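Local coordinates for hemerythrin-like domain-containing protein (Streptococcus mutans, PDB 2QKP), which is of unknown function but carries a C-terminal domain of the PAS fold, which in many relatives senses ligands or signals or mediates protein contacts, at residues 31-36 / 55-60; 82-85 / 89-92; 96-99 / 104-107; 113-116 / 120-123. One frame throughout, in Å; residues are numbered along the deposited sequence. Where two conformers were deposited one is given.

Interaction 1: 31-36 / 55-60; sequences EITFVN and FKRTPS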
loop_
_atom_site.group_PDB
_atom_site.type_symbol
_atom_site.label_atom_id
_atom_site.label_comp_id
_atom_site.label_asym_id
_atom_site.label_seq_id
_atom_site.Cartn_x
_atom_site.Cartn_y
_atom_site.Cartn_z
ATOM N N GLU A 31 2.766 -5.052 -5.793
ATOM C CA GLU A 31 2.350 -6.451 -5.701
ATOM C C GLU A 31 2.610 -6.796 -4.241
ATOM O O GLU A 31 3.753 -6.712 -3.784
ATOM C CB GLU A 31 3.209 -7.366 -6.604
ATOM C CG GLU A 31 3.024 -7.147 -8.092
ATOM C CD GLU A 31 3.971 -8.003 -8.934
ATOM O OE1 GLU A 31 4.554 -9.019 -8.432
ATOM O OE2 GLU A 31 4.104 -7.671 -10.109
ATOM N N ILE A 32 1.553 -7.173 -3.518
ATOM C CA ILE A 32 1.642 -7.373 -2.059
ATOM C C ILE A 32 1.393 -8.840 -1.782
ATOM O O ILE A 32 0.502 -9.452 -2.393
ATOM C CB ILE A 32 0.583 -6.510 -1.361
ATOM C CG1 ILE A 32 0.892 -5.027 -1.669
ATOM C CG2 ILE A 32 0.474 -6.761 0.204
ATOM C CD1 ILE A 32 -0.167 -4.052 -1.162
ATOM N N THR A 33 2.173 -9.414 -0.873
ATOM C CA THR A 33 1.860 -10.768 -0.379
ATOM C C THR A 33 1.998 -10.741 1.130
ATOM O O THR A 33 2.773 -9.949 1.667
ATOM C CB THR A 33 2.760 -11.913 -0.962
ATOM O OG1 THR A 33 4.039 -11.900 -0.317
ATOM C CG2 THR A 33 2.931 -11.811 -2.488
ATOM N N PHE A 34 1.245 -11.589 1.820
ATOM C CA PHE A 34 1.347 -11.631 3.268
ATOM C C PHE A 34 1.433 -13.078 3.712
ATOM O O PHE A 34 0.635 -13.900 3.298
ATOM C CB PHE A 34 0.127 -10.964 3.899
ATOM C CG PHE A 34 0.070 -11.099 5.371
ATOM C CD1 PHE A 34 1.006 -10.431 6.184
ATOM C CD2 PHE A 34 -0.916 -11.877 5.967
ATOM C CE1 PHE A 34 0.943 -10.525 7.584
ATOM C CE2 PHE A 34 -0.975 -12.003 7.373
ATOM C CZ PHE A 34 -0.045 -11.331 8.178
ATOM N N VAL A 35 2.407 -13.352 4.570
ATOM C CA VAL A 35 2.584 -14.673 5.195
ATOM C C VAL A 35 2.378 -14.500 6.699
ATOM O O VAL A 35 2.967 -13.596 7.305
ATOM C CB VAL A 35 4.010 -15.210 4.891
ATOM C CG1 VAL A 35 4.268 -16.508 5.644
ATOM C CG2 VAL A 35 4.208 -15.401 3.399
ATOM N N ASN A 36 1.544 -15.324 7.328
ATOM C CA ASN A 36 1.195 -15.053 8.738
ATOM C C ASN A 36 2.260 -15.636 9.661
ATOM O O ASN A 36 3.250 -16.209 9.190
ATOM C CB ASN A 36 -0.214 -15.556 9.097
ATOM C CG ASN A 36 -0.359 -17.083 8.938
ATOM O OD1 ASN A 36 0.605 -17.829 9.121
ATOM N ND2 ASN A 36 -1.576 -17.542 8.614
ATOM N N PHE A 55 6.654 -11.428 -9.535
ATOM C CA PHE A 55 6.798 -12.694 -8.822
ATOM C C PHE A 55 5.457 -13.382 -8.899
ATOM O O PHE A 55 4.535 -13.055 -8.152
ATOM C CB PHE A 55 7.188 -12.489 -7.349
ATOM C CG PHE A 55 8.559 -11.892 -7.154
ATOM C CD1 PHE A 55 9.635 -12.297 -7.939
ATOM C CD2 PHE A 55 8.777 -10.952 -6.155
ATOM C CE1 PHE A 55 10.912 -11.745 -7.751
ATOM C CE2 PHE A 55 10.046 -10.408 -5.952
ATOM C CZ PHE A 55 11.112 -10.798 -6.754
ATOM N N LYS A 56 5.353 -14.327 -9.822
ATOM C CA LYS A 56 4.093 -14.994 -10.067
ATOM C C LYS A 56 3.581 -15.661 -8.800
ATOM O O LYS A 56 4.331 -16.353 -8.111
ATOM C CB LYS A 56 4.250 -16.038 -11.155
ATOM C CG LYS A 56 3.349 -15.794 -12.321
ATOM C CD LYS A 56 4.104 -14.973 -13.335
ATOM C CE LYS A 56 3.202 -13.969 -14.014
ATOM N NZ LYS A 56 4.010 -12.874 -14.604
ATOM N N ARG A 57 2.313 -15.413 -8.492
ATOM C CA ARG A 57 1.619 -16.146 -7.443
ATOM C C ARG A 57 0.372 -16.709 -8.099
ATOM O O ARG A 57 -0.149 -16.123 -9.053
ATOM C CB ARG A 57 1.215 -15.227 -6.281
ATOM C CG ARG A 57 2.313 -14.301 -5.763
ATOM C CD ARG A 57 3.399 -15.046 -5.020
ATOM N NE ARG A 57 4.413 -14.107 -4.530
ATOM C CZ ARG A 57 5.712 -14.373 -4.396
ATOM N NH1 ARG A 57 6.212 -15.558 -4.719
ATOM N NH2 ARG A 57 6.520 -13.431 -3.929
ATOM N N THR A 58 -0.112 -17.833 -7.590
ATOM C CA THR A 58 -1.342 -18.428 -8.110
ATOM C C THR A 58 -2.284 -18.797 -6.951
ATOM O O THR A 58 -1.827 -19.033 -5.837
ATOM C CB THR A 58 -1.046 -19.661 -8.995
ATOM O OG1 THR A 58 -0.452 -20.689 -8.201
ATOM C CG2 THR A 58 -0.093 -19.289 -10.132
ATOM N N PRO A 59 -3.604 -18.836 -7.209
ATOM C CA PRO A 59 -4.560 -19.136 -6.125
ATOM C C PRO A 59 -4.269 -20.459 -5.407
ATOM O O PRO A 59 -4.640 -20.629 -4.236
ATOM C CB PRO A 59 -5.903 -19.221 -6.859
ATOM C CG PRO A 59 -5.725 -18.350 -8.056
ATOM C CD PRO A 59 -4.295 -18.562 -8.484
ATOM N N SER A 60 -3.587 -21.361 -6.111
ATOM C CA SER A 60 -3.292 -22.714 -5.631
ATOM C C SER A 60 -2.329 -22.679 -4.460
ATOM O O SER A 60 -2.342 -23.563 -3.596
ATOM C CB SER A 60 -2.683 -23.542 -6.768
ATOM O OG SER A 60 -3.170 -23.096 -8.028
HETATM O O HOH W 1 4.101 -11.143 -5.990
#
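Glu-31 reaches from strand 31-36 to the backbone of Phe-55. Its CG lies anti to the carbonyl carbon (chi1 -68°). The chain beyond is extended and carries the carboxylate out to the loop. OE1 of Glu-31 accepts a weak but straight hydrogen bond from Phe-55 N, 3.4 Å long with 176° at the hydrogen. OE2 is bonded to Val-54 N, just ahead of 55-60. The carboxylate thus holds two successive backbone N-H groups, which probably fixes its rotation.

A water sits in the same contact. It lies 2.9 Å from Phe-55 O and 3.3 Å from Glu-31 OE1. It can donate to either, though not to every acceptor around it at once. It also accepts a weak bond from Arg-57 NE.

Two residues on, Thr-33 points to the loop as well. Its methyl CG2 comes within 3.4 Å of Arg-57 NE, aslant to the guanidinium. The two side chains cross at about a right angle. Arg-57 is bent at chi2 (-71°), and one face of its guanidinium has Phe-55 CB 3.6 Å above it, toward the rim. Its NH2 makes a long, weak ion pair with Glu-125 of strand 120-129.

The Phe-55 ring extends farther over the sheet, onto Val-127 and Val-108. A segment between the second strand and the long helix, laid over one face of a five-stranded antiparallel sheet of order 2-1-5-4-3, is characteristic of the PAS fold.

Interaction 2: 82-85 / 89-92; sequences FELL and QRDK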
loop_
_atom_site.group_PDB
_atom_site.type_symbol
_atom_site.label_atom_id
_atom_site.label_comp_id
_atom_site.label_asym_id
_atom_site.label_seq_id
_atom_site.Cartn_x
_atom_site.Cartn_y
_atom_site.Cartn_z
ATOM N N PHE A 82 13.126 -14.232 6.699
ATOM C CA PHE A 82 12.031 -14.356 7.698
ATOM C C PHE A 82 12.590 -14.409 9.110
ATOM O O PHE A 82 12.018 -13.846 10.032
ATOM C CB PHE A 82 11.186 -15.611 7.447
ATOM C CG PHE A 82 10.101 -15.420 6.410
ATOM C CD1 PHE A 82 10.332 -14.661 5.267
ATOM C CD2 PHE A 82 8.864 -16.030 6.568
ATOM C CE1 PHE A 82 9.324 -14.482 4.281
ATOM C CE2 PHE A 82 7.859 -15.868 5.591
ATOM C CZ PHE A 82 8.100 -15.093 4.451
ATOM N N GLU A 83 13.731 -15.078 9.277
ATOM C CA GLU A 83 14.341 -15.155 10.593
ATOM C C GLU A 83 14.799 -13.788 11.130
ATOM O O GLU A 83 14.579 -13.467 12.311
ATOM C CB GLU A 83 15.520 -16.154 10.615
ATOM C CG GLU A 83 16.116 -16.196 12.020
ATOM C CD GLU A 83 17.175 -17.252 12.238
ATOM O OE1 GLU A 83 18.115 -17.348 11.405
ATOM O OE2 GLU A 83 17.079 -17.953 13.285
ATOM N N LEU A 84 15.437 -13.002 10.277
ATOM C CA LEU A 84 15.918 -11.664 10.633
ATOM C C LEU A 84 14.753 -10.799 11.075
ATOM O O LEU A 84 14.842 -10.079 12.063
ATOM C CB LEU A 84 16.549 -10.967 9.426
ATOM C CG LEU A 84 17.995 -11.322 9.052
ATOM C CD1 LEU A 84 18.283 -10.912 7.604
ATOM C CD2 LEU A 84 18.937 -10.625 10.034
ATOM N N LEU A 85 13.666 -10.840 10.304
ATOM C CA LEU A 85 12.489 -10.017 10.607
ATOM C C LEU A 85 11.808 -10.448 11.900
ATOM O O LEU A 85 11.466 -9.610 12.724
ATOM C CB LEU A 85 11.491 -10.078 9.417
ATOM C CG LEU A 85 12.004 -9.471 8.125
ATOM C CD1 LEU A 85 10.981 -9.748 6.959
ATOM C CD2 LEU A 85 12.372 -7.958 8.217
ATOM N N GLN A 89 15.808 -8.192 14.295
ATOM C CA GLN A 89 17.114 -7.689 13.886
ATOM C C GLN A 89 16.998 -6.553 12.879
ATOM O O GLN A 89 17.765 -5.591 12.925
ATOM C CB GLN A 89 17.976 -8.829 13.338
ATOM C CG GLN A 89 18.357 -9.822 14.446
ATOM C CD GLN A 89 18.996 -11.106 13.923
ATOM O OE1 GLN A 89 18.326 -11.973 13.340
ATOM N NE2 GLN A 89 20.291 -11.256 14.174
ATOM N N ARG A 90 16.021 -6.660 11.979
ATOM C CA ARG A 90 15.697 -5.554 11.087
ATOM C C ARG A 90 14.174 -5.501 10.948
ATOM O O ARG A 90 13.504 -6.490 11.209
ATOM C CB ARG A 90 16.357 -5.770 9.729
ATOM C CG ARG A 90 17.902 -5.591 9.741
ATOM C CD ARG A 90 18.560 -6.173 8.506
ATOM N NE ARG A 90 19.989 -5.853 8.453
ATOM C CZ ARG A 90 20.976 -6.631 8.915
ATOM N NH1 ARG A 90 20.719 -7.808 9.471
ATOM N NH2 ARG A 90 22.240 -6.221 8.814
ATOM N N ASP A 91 13.651 -4.331 10.588
ATOM C CA ASP A 91 12.217 -4.197 10.338
ATOM C C ASP A 91 11.898 -4.436 8.870
ATOM O O ASP A 91 10.755 -4.779 8.528
ATOM C CB ASP A 91 11.662 -2.859 10.852
ATOM C CG ASP A 91 12.257 -1.655 10.166
ATOM O OD1 ASP A 91 13.373 -1.715 9.594
ATOM O OD2 ASP A 91 11.595 -0.604 10.239
ATOM N N LYS A 92 12.915 -4.247 8.022
ATOM C CA LYS A 92 12.819 -4.406 6.574
ATOM C C LYS A 92 14.091 -5.006 5.978
ATOM O O LYS A 92 15.204 -4.775 6.495
ATOM C CB LYS A 92 12.590 -3.047 5.894
ATOM C CG LYS A 92 11.265 -2.367 6.236
ATOM C CD LYS A 92 11.155 -1.007 5.569
ATOM C CE LYS A 92 11.980 0.048 6.294
ATOM N NZ LYS A 92 11.676 1.450 5.876
HETATM O O HOH W 2 11.250 -6.576 13.189
#
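The backbone turns back from Leu-84 to Gln-89, with a hydrogen bond of 3.1 Å from Gln-89 N to Leu-84 O that is bent to 139° at the hydrogen. It links residues five apart, the same spacing as the 6→1 bond of a Schellman motif, and ties the end of the helix to the loop that follows.

Leu-84 makes the largest single contribution. Its CD2 meets two polar groups. Gln-89 OE1 is 3.6 Å from Leu-84 CD2, and the two side chains cross at about a right angle. On Arg-90 the same methyl touches NH1 at 3.4 Å, in the guanidinium plane and at its edge. The chain of Arg-90 is extended from CG to NE (chi2 164°), which carries its end alongside Leu-84, pointing the same way.

Leu-85 places its CD2 against the loop backbone, 3.5 Å from Arg-90 O and 3.6 Å from Asp-91 O. A water bridges the two main chains. It donates to Leu-85 O at 3.1 Å and to Arg-90 O at 3.0 Å.

This is a surface contact, with Leu-85 as its buried residue. Leu-85 also packs on Tyr-110 and Ala-112 of strand 104-114 and on Val-123 of strand 120-129. Asp-91 forms a backbone hydrogen bond with Ala-112, where the chain leaves helix 72-86 and enters edge strand 92-99.

Interaction 3: 96-99 / 104-107; sequences WFQS and KFVY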
loop_
_atom_site.group_PDB
_atom_site.type_symbol
_atom_site.label_atom_id
_atom_site.label_comp_id
_atom_site.label_asym_id
_atom_site.label_seq_id
_atom_site.Cartn_x
_atom_site.Cartn_y
_atom_site.Cartn_z
ATOM N N TRP A 96 16.857 -5.138 -5.065
ATOM C CA TRP A 96 16.432 -4.495 -6.300
ATOM C C TRP A 96 17.239 -5.071 -7.462
ATOM O O TRP A 96 18.368 -5.549 -7.264
ATOM C CB TRP A 96 16.602 -2.978 -6.236
ATOM C CG TRP A 96 17.971 -2.501 -5.809
ATOM C CD1 TRP A 96 19.059 -2.250 -6.612
ATOM C CD2 TRP A 96 18.379 -2.193 -4.478
ATOM N NE1 TRP A 96 20.124 -1.815 -5.850
ATOM C CE2 TRP A 96 19.730 -1.762 -4.536
ATOM C CE3 TRP A 96 17.750 -2.260 -3.240
ATOM C CZ2 TRP A 96 20.447 -1.412 -3.391
ATOM C CZ3 TRP A 96 18.448 -1.877 -2.116
ATOM C CH2 TRP A 96 19.789 -1.462 -2.194
ATOM N N PHE A 97 16.639 -5.042 -8.639
ATOM C CA PHE A 97 17.226 -5.645 -9.835
ATOM C C PHE A 97 16.503 -5.149 -11.065
ATOM O O PHE A 97 15.340 -4.743 -10.996
ATOM C CB PHE A 97 17.149 -7.185 -9.765
ATOM C CG PHE A 97 15.741 -7.742 -9.694
ATOM C CD1 PHE A 97 15.036 -8.065 -10.860
ATOM C CD2 PHE A 97 15.126 -7.964 -8.466
ATOM C CE1 PHE A 97 13.729 -8.598 -10.803
ATOM C CE2 PHE A 97 13.829 -8.493 -8.398
ATOM C CZ PHE A 97 13.129 -8.803 -9.566
ATOM N N GLN A 98 17.200 -5.200 -12.204
ATOM C CA GLN A 98 16.633 -4.845 -13.492
ATOM C C GLN A 98 15.844 -6.035 -14.034
ATOM O O GLN A 98 16.310 -7.171 -13.953
ATOM C CB GLN A 98 17.763 -4.536 -14.470
ATOM C CG GLN A 98 18.342 -3.170 -14.348
ATOM C CD GLN A 98 17.551 -2.145 -15.112
ATOM O OE1 GLN A 98 17.793 -0.939 -14.989
ATOM N NE2 GLN A 98 16.591 -2.610 -15.911
ATOM N N SER A 99 14.648 -5.779 -14.556
ATOM C CA SER A 99 13.891 -6.797 -15.270
ATOM C C SER A 99 13.662 -6.308 -16.693
ATOM O O SER A 99 12.749 -5.528 -16.938
ATOM C CB SER A 99 12.549 -7.067 -14.586
ATOM O OG SER A 99 11.782 -7.996 -15.350
ATOM N N LYS A 104 10.906 -3.154 -16.318
ATOM C CA LYS A 104 10.757 -2.621 -14.961
ATOM C C LYS A 104 12.098 -2.669 -14.265
ATOM O O LYS A 104 12.935 -3.543 -14.547
ATOM C CB LYS A 104 9.750 -3.449 -14.147
ATOM C CG LYS A 104 8.287 -3.186 -14.503
ATOM C CD LYS A 104 7.309 -4.063 -13.742
ATOM C CE LYS A 104 5.898 -3.761 -14.226
ATOM N NZ LYS A 104 4.837 -4.390 -13.398
ATOM N N PHE A 105 12.308 -1.729 -13.355
ATOM C CA PHE A 105 13.373 -1.852 -12.398
ATOM C C PHE A 105 12.680 -2.127 -11.076
ATOM O O PHE A 105 11.941 -1.293 -10.583
ATOM C CB PHE A 105 14.224 -0.599 -12.302
ATOM C CG PHE A 105 15.485 -0.830 -11.571
ATOM C CD1 PHE A 105 16.614 -1.299 -12.241
ATOM C CD2 PHE A 105 15.543 -0.687 -10.203
ATOM C CE1 PHE A 105 17.789 -1.542 -11.551
ATOM C CE2 PHE A 105 16.736 -0.927 -9.509
ATOM C CZ PHE A 105 17.833 -1.351 -10.166
ATOM N N VAL A 106 12.929 -3.304 -10.521
ATOM C CA VAL A 106 12.100 -3.817 -9.438
ATOM C C VAL A 106 12.738 -3.529 -8.089
ATOM O O VAL A 106 13.936 -3.771 -7.897
ATOM C CB VAL A 106 11.905 -5.352 -9.620
ATOM C CG1 VAL A 106 11.030 -5.951 -8.488
ATOM C CG2 VAL A 106 11.273 -5.657 -11.002
ATOM N N TYR A 107 11.943 -3.013 -7.147
ATOM C CA TYR A 107 12.419 -2.809 -5.781
ATOM C C TYR A 107 11.526 -3.628 -4.854
ATOM O O TYR A 107 10.296 -3.469 -4.876
ATOM C CB TYR A 107 12.266 -1.325 -5.423
ATOM C CG TYR A 107 12.852 -0.947 -4.078
ATOM C CD1 TYR A 107 14.209 -0.665 -3.950
ATOM C CD2 TYR A 107 12.047 -0.826 -2.941
ATOM C CE1 TYR A 107 14.759 -0.297 -2.723
ATOM C CE2 TYR A 107 12.600 -0.475 -1.695
ATOM C CZ TYR A 107 13.951 -0.192 -1.606
ATOM O OH TYR A 107 14.511 0.201 -0.395
#
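Phe-97 turns its CG between its own N and carbonyl carbon (chi1 61°), and this brings its ring over Val-106. Val-106 CB is 3.9 Å from the ring centroid, a CH-pi contact over the face. Phe-105 instead has CG anti to the backbone N (chi1 -167°), which swings its ring across to Trp-96 and Gln-98. Gln-98 meets the edge of that ring, and its amide plane stands 76° from it. One face of the same ring has Phe-97 O 3.8 Å above its centre. Phe-105 CE2 lies 3.9 Å from Trp-96 CB.

Trp-96 and Tyr-107 lie side by side. Their planes are almost parallel, but the rings are displaced, with little face-to-face overlap. Their closest atoms, Trp-96 CE3 and Tyr-107 CE1, are 3.6 Å apart.

Backbone bonds pair Phe-97 with Val-106 and Ser-99 with Lys-104, each in both directions. The shortest are 2.8 Å, from Val-106 N to Phe-97 O and from Ser-99 N to Lys-104 O.

Leu-136 of the second subunit packs on Trp-96, Phe-105 and Tyr-107, so this face belongs to the dimer contact. The two strands form an antiparallel beta hairpin at the edge of the PAS sheet.

Interaction 4: 113-116 / 120-123; sequences VRDQ and FQGV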
loop_
_atom_site.group_PDB
_atom_site.type_symbol
_atom_site.label_atom_id
_atom_site.label_comp_id
_atom_site.label_asym_id
_atom_site.label_seq_id
_atom_site.Cartn_x
_atom_site.Cartn_y
_atom_site.Cartn_z
ATOM N N VAL A 113 5.650 -7.429 10.134
ATOM C CA VAL A 113 4.372 -6.809 10.541
ATOM C C VAL A 113 4.258 -7.008 12.055
ATOM O O VAL A 113 4.246 -8.148 12.535
ATOM C CB VAL A 113 3.169 -7.455 9.815
ATOM C CG1 VAL A 113 1.866 -6.804 10.236
ATOM C CG2 VAL A 113 3.335 -7.341 8.319
ATOM N N ARG A 114 4.224 -5.906 12.796
ATOM C CA ARG A 114 4.138 -5.948 14.273
ATOM C C ARG A 114 2.982 -5.103 14.748
ATOM O O ARG A 114 2.694 -4.065 14.168
ATOM C CB ARG A 114 5.454 -5.439 14.893
ATOM C CG ARG A 114 6.615 -6.409 14.560
ATOM C CD ARG A 114 7.950 -5.995 15.243
ATOM N NE ARG A 114 8.968 -6.990 14.927
ATOM C CZ ARG A 114 9.075 -8.173 15.531
ATOM N NH1 ARG A 114 8.234 -8.535 16.511
ATOM N NH2 ARG A 114 10.032 -9.008 15.155
ATOM N N ASP A 115 2.338 -5.524 15.834
ATOM C CA ASP A 115 1.285 -4.694 16.440
ATOM C C ASP A 115 1.878 -3.575 17.334
ATOM O O ASP A 115 3.095 -3.444 17.417
ATOM C CB ASP A 115 0.269 -5.596 17.158
ATOM C CG ASP A 115 0.891 -6.416 18.280
ATOM O OD1 ASP A 115 2.017 -6.094 18.707
ATOM O OD2 ASP A 115 0.237 -7.376 18.752
ATOM N N GLN A 116 1.047 -2.754 17.980
ATOM C CA GLN A 116 1.602 -1.645 18.776
ATOM C C GLN A 116 2.376 -2.107 20.019
ATOM O O GLN A 116 3.159 -1.344 20.581
ATOM C CB GLN A 116 0.551 -0.578 19.128
ATOM C CG GLN A 116 0.026 0.205 17.923
ATOM C CD GLN A 116 1.106 0.960 17.139
ATOM O OE1 GLN A 116 2.140 0.399 16.736
ATOM N NE2 GLN A 116 0.856 2.239 16.895
ATOM N N PHE A 120 5.013 -10.061 16.914
ATOM C CA PHE A 120 5.180 -10.448 15.502
ATOM C C PHE A 120 3.882 -11.013 14.926
ATOM O O PHE A 120 3.311 -11.944 15.482
ATOM C CB PHE A 120 6.306 -11.504 15.383
ATOM C CG PHE A 120 6.630 -11.885 13.977
ATOM C CD1 PHE A 120 7.360 -11.037 13.163
ATOM C CD2 PHE A 120 6.188 -13.102 13.447
ATOM C CE1 PHE A 120 7.656 -11.414 11.854
ATOM C CE2 PHE A 120 6.504 -13.475 12.138
ATOM C CZ PHE A 120 7.219 -12.629 11.351
ATOM N N GLN A 121 3.424 -10.435 13.811
ATOM C CA GLN A 121 2.178 -10.865 13.170
ATOM C C GLN A 121 2.360 -11.471 11.775
ATOM O O GLN A 121 1.401 -11.997 11.184
ATOM C CB GLN A 121 1.219 -9.679 13.097
ATOM C CG GLN A 121 0.960 -9.009 14.430
ATOM C CD GLN A 121 0.394 -9.962 15.466
ATOM O OE1 GLN A 121 -0.357 -10.884 15.140
ATOM N NE2 GLN A 121 0.772 -9.757 16.726
ATOM N N GLY A 122 3.576 -11.425 11.248
ATOM C CA GLY A 122 3.858 -12.068 9.966
ATOM C C GLY A 122 4.797 -11.233 9.130
ATOM O O GLY A 122 5.389 -10.266 9.623
ATOM N N VAL A 123 4.945 -11.627 7.866
ATOM C CA VAL A 123 5.846 -10.883 6.975
ATOM C C VAL A 123 5.061 -10.336 5.788
ATOM O O VAL A 123 4.317 -11.079 5.146
ATOM C CB VAL A 123 6.966 -11.772 6.488
ATOM C CG1 VAL A 123 7.771 -11.075 5.398
ATOM C CG2 VAL A 123 7.900 -12.122 7.675
#
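A classic beta bulge interrupts the antiparallel hairpin of strands 104-114 and 120-129: Gln-121 and Gly-122 both face Val-113. Gln-121 N donates to Val-113 O at 2.7 Å, and Val-113 N donates to Gly-122 O at 2.9 Å. At the positive phi of Gly-122 (141°), a CB would press against Gln-121 O. Val-113 CG1 touches Gln-121 CB at 4.1 Å, where the two side chains cross at about a right angle. Leu-23 of the second subunit packs on both.

Arg-114 and Phe-120 form a non-hydrogen-bonded pair. The arginine is extended from CG to NE, which brings its guanidinium to the phenylalanine. Phe-120 CD1 lies 3.8 Å above one face of that group, toward its rim, and the two planes are 56° apart. The guanidinium has further holds: NH2 is bonded to Arg-86 O and Leu-85 O at the end of helix 72-86, and NH1 to Gly-118 O in the turn.

Asp-115 OD1 accepts a bond from Asp-119 N in the same turn, while its OD2 lies 3.2 Å from Gln-121 NE2. Gln-121 NE2 makes a weak bond to Asp-119 O. The Phe-120 ring lies against its own strand, with Gly-122 N 3.6 Å above the centre of one face.

The four contacts follow one another in series along the chain, all within the PAS domain. Interactions 1, 3 and 4 share the five-stranded sheet. Interaction 2 joins helix 72-86 to the loop before edge strand 92-99. Interactions 3 and 4 both use strand 104-114, but their centres are about 27 Å apart, on opposite sides of the chain's centre. Interactions 2 and 4 are closest, with centres about 11 Å apart, and meet where Leu-85 and Phe-82 pack on Val-123. Phe-34 and Val-35 connect interaction 1 to interaction 4, and Phe-55 meets Phe-97 of interaction 3. Interactions 1, 3 and 4 also touch the second subunit, so the sheet contributes to the dimer.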